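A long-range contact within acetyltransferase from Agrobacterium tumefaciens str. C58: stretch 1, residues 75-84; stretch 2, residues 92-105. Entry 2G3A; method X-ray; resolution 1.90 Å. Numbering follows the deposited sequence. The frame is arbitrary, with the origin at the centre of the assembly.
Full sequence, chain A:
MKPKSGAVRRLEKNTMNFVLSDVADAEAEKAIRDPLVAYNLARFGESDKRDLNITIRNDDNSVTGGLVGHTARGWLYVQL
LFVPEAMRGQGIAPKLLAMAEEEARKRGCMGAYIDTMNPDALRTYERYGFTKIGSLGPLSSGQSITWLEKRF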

# COMPACT_ATOMS: atom_id res chain seq x y z
N TRP A 75 -0.55 -13.27 5.94
CA TRP A 75 0.69 -12.59 5.57
C TRP A 75 0.92 -11.32 6.35
O TRP A 75 -0.02 -10.56 6.61
CB TRP A 75 0.71 -12.27 4.06
CG TRP A 75 0.94 -13.51 3.22
CD1 TRP A 75 0.05 -14.51 2.94
CD2 TRP A 75 2.17 -13.88 2.57
NE1 TRP A 75 0.64 -15.48 2.17
CE2 TRP A 75 1.94 -15.11 1.91
CE3 TRP A 75 3.43 -13.27 2.46
CZ2 TRP A 75 2.93 -15.75 1.15
CZ3 TRP A 75 4.41 -13.90 1.70
CH2 TRP A 75 4.16 -15.14 1.07
N LEU A 76 2.18 -11.11 6.75
CA LEU A 76 2.66 -9.85 7.30
C LEU A 76 3.02 -8.86 6.19
O LEU A 76 3.76 -9.21 5.26
CB LEU A 76 3.89 -10.09 8.18
CG LEU A 76 4.70 -8.85 8.60
CD1 LEU A 76 3.92 -7.93 9.52
CD2 LEU A 76 6.04 -9.26 9.24
N TYR A 77 2.47 -7.66 6.27
CA TYR A 77 2.89 -6.55 5.41
C TYR A 77 3.59 -5.53 6.30
O TYR A 77 3.01 -5.07 7.30
CB TYR A 77 1.72 -5.88 4.67
CG TYR A 77 2.17 -4.68 3.82
CD1 TYR A 77 3.20 -4.82 2.90
CD2 TYR A 77 1.61 -3.39 4.00
CE1 TYR A 77 3.65 -3.73 2.13
CE2 TYR A 77 2.07 -2.28 3.23
CZ TYR A 77 3.10 -2.47 2.30
OH TYR A 77 3.58 -1.42 1.52
N VAL A 78 4.83 -5.21 5.96
CA VAL A 78 5.56 -4.14 6.62
C VAL A 78 5.35 -2.87 5.80
O VAL A 78 5.78 -2.80 4.64
CB VAL A 78 7.07 -4.46 6.78
CG1 VAL A 78 7.85 -3.25 7.33
CG2 VAL A 78 7.27 -5.69 7.67
N GLN A 79 4.67 -1.89 6.39
CA GLN A 79 4.34 -0.65 5.69
C GLN A 79 5.40 0.44 5.83
O GLN A 79 5.77 1.11 4.84
CB GLN A 79 2.99 -0.11 6.20
CG GLN A 79 2.49 1.12 5.44
CD GLN A 79 1.51 1.95 6.27
OE1 GLN A 79 0.89 1.45 7.22
NE2 GLN A 79 1.36 3.22 5.91
N LEU A 80 5.89 0.64 7.05
CA LEU A 80 6.90 1.67 7.30
C LEU A 80 7.96 1.11 8.20
O LEU A 80 7.65 0.35 9.11
CB LEU A 80 6.29 2.90 7.99
CG LEU A 80 5.03 3.60 7.46
CD1 LEU A 80 4.48 4.53 8.54
CD2 LEU A 80 5.32 4.40 6.20
N LEU A 81 9.20 1.52 7.97
CA LEU A 81 10.30 1.20 8.86
C LEU A 81 11.25 2.36 8.87
O LEU A 81 11.76 2.76 7.81
CB LEU A 81 11.03 -0.06 8.40
CG LEU A 81 11.96 -0.79 9.37
CD1 LEU A 81 12.17 -2.23 8.94
CD2 LEU A 81 13.32 -0.09 9.55
N PHE A 82 11.50 2.92 10.06
CA PHE A 82 12.44 4.02 10.21
C PHE A 82 13.40 3.78 11.38
O PHE A 82 12.99 3.53 12.52
CB PHE A 82 11.70 5.36 10.38
CG PHE A 82 12.63 6.53 10.56
CD1 PHE A 82 13.20 7.15 9.45
CD2 PHE A 82 12.94 7.01 11.83
CE1 PHE A 82 14.06 8.22 9.60
CE2 PHE A 82 13.82 8.10 11.99
CZ PHE A 82 14.37 8.70 10.87
N VAL A 83 14.69 3.89 11.08
CA VAL A 83 15.72 3.81 12.10
C VAL A 83 16.31 5.21 12.30
O VAL A 83 16.73 5.83 11.34
CB VAL A 83 16.81 2.77 11.72
CG1 VAL A 83 17.94 2.79 12.73
CG2 VAL A 83 16.20 1.37 11.63
N PRO A 84 16.32 5.72 13.56
CA PRO A 84 16.90 7.04 13.84
C PRO A 84 18.37 7.13 13.41
O PRO A 84 19.11 6.15 13.49
CB PRO A 84 16.78 7.16 15.36
CG PRO A 84 15.71 6.21 15.74
CD PRO A 84 15.79 5.08 14.78
N ILE A 92 19.64 -2.53 13.54
CA ILE A 92 18.35 -2.14 14.09
C ILE A 92 17.19 -2.43 13.14
O ILE A 92 16.14 -2.91 13.58
CB ILE A 92 18.31 -0.65 14.56
CG1 ILE A 92 19.35 -0.40 15.65
CG2 ILE A 92 16.88 -0.27 15.02
CD1 ILE A 92 19.30 -1.36 16.83
N ALA A 93 17.34 -2.13 11.86
CA ALA A 93 16.30 -2.47 10.90
C ALA A 93 16.09 -4.00 10.86
O ALA A 93 14.96 -4.47 10.91
CB ALA A 93 16.64 -1.91 9.49
N PRO A 94 17.19 -4.80 10.76
CA PRO A 94 16.96 -6.25 10.88
C PRO A 94 16.31 -6.70 12.21
O PRO A 94 15.53 -7.65 12.22
CB PRO A 94 18.37 -6.84 10.72
CG PRO A 94 19.12 -5.80 9.92
CD PRO A 94 18.60 -4.49 10.46
N LYS A 95 16.61 -6.00 13.31
CA LYS A 95 16.01 -6.32 14.61
C LYS A 95 14.51 -6.09 14.58
O LYS A 95 13.75 -6.89 15.11
CB LYS A 95 16.66 -5.51 15.73
CG LYS A 95 16.02 -5.74 17.11
CD LYS A 95 16.87 -5.14 18.22
CE LYS A 95 16.31 -5.50 19.60
NZ LYS A 95 17.20 -4.96 20.67
N LEU A 96 14.09 -4.98 13.98
CA LEU A 96 12.67 -4.67 13.81
C LEU A 96 12.00 -5.71 12.94
O LEU A 96 10.92 -6.19 13.28
CB LEU A 96 12.48 -3.27 13.21
CG LEU A 96 12.91 -2.08 14.09
CD1 LEU A 96 13.03 -0.84 13.25
CD2 LEU A 96 11.95 -1.86 15.26
N LEU A 97 12.65 -6.10 11.84
CA LEU A 97 12.10 -7.15 10.97
C LEU A 97 11.99 -8.50 11.70
O LEU A 97 11.02 -9.24 11.51
CB LEU A 97 12.94 -7.30 9.71
CG LEU A 97 12.90 -6.09 8.76
CD1 LEU A 97 13.99 -6.25 7.71
CD2 LEU A 97 11.49 -5.93 8.13
N ALA A 98 13.00 -8.82 12.51
CA ALA A 98 12.99 -10.06 13.29
C ALA A 98 11.89 -10.07 14.35
O ALA A 98 11.22 -11.10 14.56
CB ALA A 98 14.38 -10.30 13.92
N MSE A 99 11.65 -8.93 14.99
CA MSE A 99 10.56 -8.84 15.98
C MSE A 99 9.19 -8.97 15.33
O MSE A 99 8.29 -9.64 15.87
CB MSE A 99 10.65 -7.53 16.75
CG MSE A 99 11.87 -7.43 17.64
SE MSE A 99 11.88 -5.74 18.60
CE MSE A 99 10.15 -5.87 19.56
N ALA A 100 9.02 -8.34 14.16
CA ALA A 100 7.79 -8.46 13.37
C ALA A 100 7.56 -9.89 12.88
O ALA A 100 6.45 -10.41 12.97
CB ALA A 100 7.82 -7.47 12.19
N GLU A 101 8.61 -10.53 12.36
CA GLU A 101 8.48 -11.90 11.88
C GLU A 101 8.10 -12.86 13.01
O GLU A 101 7.21 -13.72 12.85
CB GLU A 101 9.74 -12.38 11.19
CG GLU A 101 9.67 -13.86 10.82
CD GLU A 101 10.74 -14.29 9.84
OE1 GLU A 101 11.38 -13.42 9.23
OE2 GLU A 101 10.91 -15.51 9.66
N GLU A 102 8.77 -12.72 14.14
CA GLU A 102 8.45 -13.52 15.32
C GLU A 102 6.97 -13.42 15.68
O GLU A 102 6.32 -14.44 15.95
CB GLU A 102 9.35 -13.15 16.51
CG GLU A 102 9.10 -13.97 17.76
CD GLU A 102 10.04 -13.63 18.90
OE1 GLU A 102 11.08 -12.98 18.66
OE2 GLU A 102 9.73 -14.03 20.04
N GLU A 103 6.44 -12.19 15.71
CA GLU A 103 5.03 -11.96 16.06
C GLU A 103 4.10 -12.51 14.98
O GLU A 103 3.07 -13.14 15.30
CB GLU A 103 4.77 -10.47 16.35
CG GLU A 103 3.30 -10.06 16.65
CD GLU A 103 2.64 -10.85 17.78
OE1 GLU A 103 3.35 -11.44 18.61
OE2 GLU A 103 1.39 -10.86 17.84
N ALA A 104 4.48 -12.34 13.72
CA ALA A 104 3.70 -12.86 12.59
C ALA A 104 3.64 -14.39 12.62
O ALA A 104 2.58 -14.97 12.40
CB ALA A 104 4.25 -12.36 11.26
N ARG A 105 4.77 -15.03 12.91
CA ARG A 105 4.78 -16.49 13.05
C ARG A 105 3.87 -16.94 14.19
O ARG A 105 3.13 -17.92 14.05
CB ARG A 105 6.20 -17.00 13.26
CG ARG A 105 7.05 -16.97 11.99
CD ARG A 105 8.50 -17.28 12.33
NE ARG A 105 9.36 -17.29 11.15
CZ ARG A 105 9.69 -18.38 10.47
NH1 ARG A 105 9.23 -19.57 10.83
NH2 ARG A 105 10.49 -18.29 9.43

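What lies at the apolar centre of the contact? Leu 81 packs against the helix with both methyl groups. Its CD2 lies 3.8 Å from CB of Ala 93 and also 3.8 Å from CD1 of Leu 96, while its CD1 meets CD2 of Leu 97 at 3.8 Å. CB of Leu 97 points sideways, but the end of its side chain comes nearer, and its CD2 also approaches CG2 of Val 78 at 4.3 Å.

How does the packing continue toward each end? Strand and helix run nearly antiparallel, at 154°, so the late residues of stretch 1 face the start of the helix and the early ones face its later turns. Val 83, just past the strand, places CG2 3.8 Å from CG2 of Ile 92 and 3.7 Å from the backbone N of Ala 93. At the other end, CD2 of Leu 76 lies 3.9 Å from CB of Ala 100, and CB of Leu 76 sits 3.8 Å from CB of Ala 104. The small alanine side chains accompany a close backbone approach here: CA of Leu 76 and CA of Ala 104 are 6.2 Å apart.

Does any polar interaction join the two stretches? No hydrogen bond or salt bridge crosses between them; the side chains meet through van der Waals contact, burying 424 Å² in total. From Leu 96 to Arg 105 each backbone N donates within the helix, as in the 3.0 Å hydrogen bond from N of Leu 97 to O of Ala 93.

Where does charge appear at the edge? A salt bridge links Glu 101 and Arg 105, four residues apart: NE and NH2 of Arg 105 each donate to OE2 of Glu 101 at 2.8 Å. Arg 105 itself does not touch the strand.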